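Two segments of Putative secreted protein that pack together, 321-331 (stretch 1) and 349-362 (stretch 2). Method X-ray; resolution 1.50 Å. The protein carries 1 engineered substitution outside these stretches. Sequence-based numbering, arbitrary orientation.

Stretch 1 321-331: VTALKVGDVDG
Stretch 2, residues 349-362: LVEVGSDGASGDHA

The two stretches meet as neighbouring parallel strands, Leu-324 to Val-326 and the strand running through Val-350 to Val-352, whose axes run 2° apart at a closest approach of 4.8 Å; beyond the strands, polar side chains continue the contact. Together they bury 702 Å².

At Leu-349 (phi/psi -99/-40, chi1 m, chi2 t) the chain turns a corner and the side chain points away, leaving the carbonyl to make the contact. Leu-349 O accepts from Ala-323 N (2.9 Å, 131°) and Leu-324 N (3.2 Å, 152°), a forked arrangement, with Ala-323 at -73/-43.

Val-350 (-135/128, chi1 t) pairs with Leu-324 (-142/125, chi1 t, chi2 p), CA to CA 4.9 Å. Their side chains share one sheet face, with Leu-324 CD2 4.4 Å from Val-350 CG1, while Val-350 CA makes a CA-H...O contact with Leu-324 O at 3.3 Å.

Glu-351 (-121/125) carries the central ladder: its N donates to Leu-324 O (2.9 Å, 168°) and its O accepts from Val-326 N (2.8 Å, 167°), so it brackets Lys-325 (-123/117), its bridge partner at CA-CA 4.8 Å. Both side chains lie on the face opposite Leu-324 and Val-350. Glu-351 is m, t with chi3 16°, and Lys-325 is m, t, t, t; Lys-325 NZ stays 4.2 Å from Glu-351 OE1, beyond a salt bridge.

Val-352 (-108/103, chi1 t) is level with Val-326 (-95/134, chi1 t), CA to CA 4.8 Å, back on the Leu-324 face; Val-326 CB lies 4.4 Å from Val-352 CG1.

Gly-353 N closes the ladder on Val-326 O (2.8 Å, 146°). Its 88/162 backbone calls for glycine, and an ideal CB would sit 3.3 Å from Asp-328 OD1.

Ser-354 (-85/159, chi1 p) is gripped by both carboxylate oxygens of Asp-328 (-85/61, chi1 m, chi2 -39°): Ser-354 N donates to Asp-328 OD1 (2.8 Å, 165°), and Ser-354 OG to Asp-328 OD2 (2.7 Å). A type II turn, with Asp-355 at -59/124 and Gly-356 at 86/6, closes through Ala-357 N to Ser-354 O (3.0 Å) and brings Ala-357 CB 3.4 Å from Asp-328 OD1.

After Ser-358 (-123/-13), Gly-359 (-84/164) and Asp-360 (-103/155), His-361 (-136/42, chi1 m, chi2 -83°) points toward stretch 1. Its ND1 donates to Asp-330 OD1 (2.6 Å, 167°), near the ring plane, with Asp-330 at chi1 m, chi2 -6°; Val-329 O lies over one ring face. A water 2.8 Å from His-361 NE2 donates to Asp-328 OD1 at 3.1 Å, linking the ring to the serine-binding carboxylate.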

# COMPACT_ATOMS: atom_id res chain seq x y z
N VAL A 321 1.88 -9.36 -21.13
CA VAL A 321 3.04 -9.84 -20.39
C VAL A 321 2.93 -9.52 -18.91
O VAL A 321 2.10 -8.73 -18.47
CB VAL A 321 4.38 -9.26 -20.93
CG1 VAL A 321 4.53 -9.54 -22.42
CG2 VAL A 321 4.50 -7.76 -20.64
N THR A 322 3.77 -10.18 -18.13
CA THR A 322 3.95 -9.86 -16.72
C THR A 322 4.77 -8.56 -16.63
O THR A 322 5.73 -8.41 -17.37
CB THR A 322 4.65 -11.04 -16.01
OG1 THR A 322 3.84 -12.22 -16.17
CG2 THR A 322 4.87 -10.75 -14.53
N ALA A 323 4.37 -7.62 -15.77
CA ALA A 323 5.08 -6.34 -15.68
C ALA A 323 6.44 -6.48 -15.00
O ALA A 323 7.43 -5.87 -15.43
CB ALA A 323 4.24 -5.30 -14.94
N LEU A 324 6.48 -7.25 -13.92
CA LEU A 324 7.66 -7.32 -13.07
C LEU A 324 7.88 -8.74 -12.56
O LEU A 324 6.97 -9.33 -11.96
CB LEU A 324 7.53 -6.36 -11.89
CG LEU A 324 8.67 -6.36 -10.88
CD1 LEU A 324 9.97 -5.93 -11.54
CD2 LEU A 324 8.34 -5.45 -9.71
N LYS A 325 9.06 -9.29 -12.82
CA LYS A 325 9.44 -10.60 -12.32
C LYS A 325 10.71 -10.50 -11.50
O LYS A 325 11.75 -10.11 -12.02
CB LYS A 325 9.66 -11.59 -13.47
CG LYS A 325 8.42 -11.99 -14.22
CD LYS A 325 8.75 -13.07 -15.25
CE LYS A 325 7.49 -13.60 -15.91
NZ LYS A 325 7.78 -14.82 -16.71
N VAL A 326 10.63 -10.83 -10.21
CA VAL A 326 11.83 -10.90 -9.39
C VAL A 326 12.31 -12.35 -9.34
O VAL A 326 11.51 -13.28 -9.17
CB VAL A 326 11.57 -10.39 -7.95
CG1 VAL A 326 12.85 -10.39 -7.15
CG2 VAL A 326 10.97 -8.99 -7.99
N GLY A 327 13.61 -12.55 -9.52
CA GLY A 327 14.18 -13.89 -9.47
C GLY A 327 14.30 -14.45 -8.07
O GLY A 327 13.89 -13.81 -7.09
N ASP A 328 14.88 -15.64 -7.97
CA ASP A 328 15.03 -16.34 -6.70
C ASP A 328 16.29 -15.88 -5.96
O ASP A 328 17.20 -16.67 -5.69
CB ASP A 328 15.06 -17.85 -6.94
CG ASP A 328 13.78 -18.34 -7.56
OD1 ASP A 328 12.71 -17.84 -7.18
OD2 ASP A 328 13.85 -19.21 -8.45
N VAL A 329 16.32 -14.59 -5.65
CA VAL A 329 17.48 -13.95 -5.05
C VAL A 329 17.14 -13.21 -3.76
O VAL A 329 15.98 -12.82 -3.53
CB VAL A 329 18.14 -12.97 -6.05
CG1 VAL A 329 18.73 -13.72 -7.24
CG2 VAL A 329 17.15 -11.92 -6.53
N ASP A 330 18.15 -13.04 -2.91
CA ASP A 330 18.02 -12.27 -1.67
C ASP A 330 17.85 -10.78 -1.92
O ASP A 330 18.37 -10.23 -2.89
CB ASP A 330 19.28 -12.41 -0.80
CG ASP A 330 19.48 -13.79 -0.19
OD1 ASP A 330 18.64 -14.71 -0.31
OD2 ASP A 330 20.53 -13.94 0.46
N GLY A 331 17.15 -10.11 -1.00
CA GLY A 331 17.33 -8.68 -0.78
C GLY A 331 16.83 -7.70 -1.82
O GLY A 331 17.22 -6.53 -1.79
N LEU A 349 0.61 -10.10 -13.12
CA LEU A 349 1.18 -8.75 -13.26
C LEU A 349 2.54 -8.62 -12.56
O LEU A 349 3.45 -7.97 -13.08
CB LEU A 349 0.20 -7.69 -12.72
CG LEU A 349 -1.04 -7.50 -13.60
CD1 LEU A 349 -2.08 -6.63 -12.92
CD2 LEU A 349 -0.70 -6.91 -14.97
N VAL A 350 2.66 -9.23 -11.38
CA VAL A 350 3.91 -9.22 -10.61
C VAL A 350 4.18 -10.62 -10.08
O VAL A 350 3.30 -11.24 -9.48
CB VAL A 350 3.83 -8.23 -9.41
CG1 VAL A 350 5.12 -8.26 -8.59
CG2 VAL A 350 3.51 -6.81 -9.90
N GLU A 351 5.40 -11.12 -10.32
CA GLU A 351 5.83 -12.41 -9.77
C GLU A 351 7.07 -12.22 -8.92
O GLU A 351 8.06 -11.66 -9.39
CB GLU A 351 6.12 -13.43 -10.88
CG GLU A 351 4.90 -13.84 -11.66
CD GLU A 351 5.21 -14.83 -12.78
OE1 GLU A 351 6.31 -15.43 -12.78
OE2 GLU A 351 4.34 -15.00 -13.66
N VAL A 352 7.01 -12.67 -7.67
CA VAL A 352 8.17 -12.60 -6.79
C VAL A 352 8.69 -14.02 -6.60
O VAL A 352 8.11 -14.82 -5.85
CB VAL A 352 7.83 -11.97 -5.42
CG1 VAL A 352 9.10 -11.81 -4.58
CG2 VAL A 352 7.16 -10.62 -5.61
N GLY A 353 9.78 -14.34 -7.29
CA GLY A 353 10.30 -15.70 -7.30
C GLY A 353 9.68 -16.57 -8.38
O GLY A 353 8.62 -16.23 -8.93
N SER A 354 10.33 -17.68 -8.69
CA SER A 354 9.83 -18.62 -9.70
C SER A 354 8.81 -19.60 -9.12
O SER A 354 8.78 -19.83 -7.91
CB SER A 354 10.98 -19.39 -10.34
OG SER A 354 11.59 -20.26 -9.40
N ASP A 355 7.99 -20.19 -9.98
CA ASP A 355 7.06 -21.23 -9.54
C ASP A 355 7.81 -22.41 -8.92
O ASP A 355 8.70 -22.98 -9.53
CB ASP A 355 6.21 -21.70 -10.72
CG ASP A 355 5.11 -22.65 -10.31
OD1 ASP A 355 4.49 -22.44 -9.24
OD2 ASP A 355 4.85 -23.62 -11.06
N GLY A 356 7.46 -22.76 -7.68
CA GLY A 356 8.10 -23.87 -7.00
C GLY A 356 9.38 -23.50 -6.27
O GLY A 356 10.06 -24.38 -5.74
N ALA A 357 9.69 -22.21 -6.24
CA ALA A 357 10.88 -21.68 -5.57
C ALA A 357 11.01 -22.21 -4.16
O ALA A 357 10.08 -22.11 -3.35
CB ALA A 357 10.84 -20.16 -5.55
N SER A 358 12.18 -22.73 -3.85
CA SER A 358 12.36 -23.62 -2.72
C SER A 358 13.40 -23.15 -1.68
O SER A 358 13.48 -23.70 -0.57
CB SER A 358 12.74 -25.00 -3.26
OG SER A 358 13.80 -24.91 -4.23
N GLY A 359 14.20 -22.16 -2.03
CA GLY A 359 15.24 -21.68 -1.12
C GLY A 359 14.72 -20.68 -0.10
O GLY A 359 13.64 -20.11 -0.24
N ASP A 360 15.50 -20.46 0.95
CA ASP A 360 15.09 -19.50 1.97
C ASP A 360 15.84 -18.18 1.81
O ASP A 360 16.93 -18.15 1.24
CB ASP A 360 15.28 -20.11 3.35
CG ASP A 360 14.57 -21.45 3.49
OD1 ASP A 360 13.33 -21.47 3.38
OD2 ASP A 360 15.25 -22.49 3.70
N HIS A 361 15.23 -17.10 2.29
CA HIS A 361 15.84 -15.77 2.21
C HIS A 361 15.66 -15.05 3.54
O HIS A 361 15.33 -13.86 3.56
CB HIS A 361 15.20 -14.93 1.08
CG HIS A 361 15.20 -15.59 -0.26
ND1 HIS A 361 16.29 -15.58 -1.10
CD2 HIS A 361 14.23 -16.28 -0.91
CE1 HIS A 361 16.00 -16.24 -2.21
NE2 HIS A 361 14.75 -16.67 -2.12
N ALA A 362 15.86 -15.76 4.64
CA ALA A 362 15.47 -15.23 5.95
C ALA A 362 16.33 -14.05 6.42
O ALA A 362 15.81 -13.07 6.97
CB ALA A 362 15.49 -16.33 6.99
O HOH W 1 13.03 -17.65 -4.07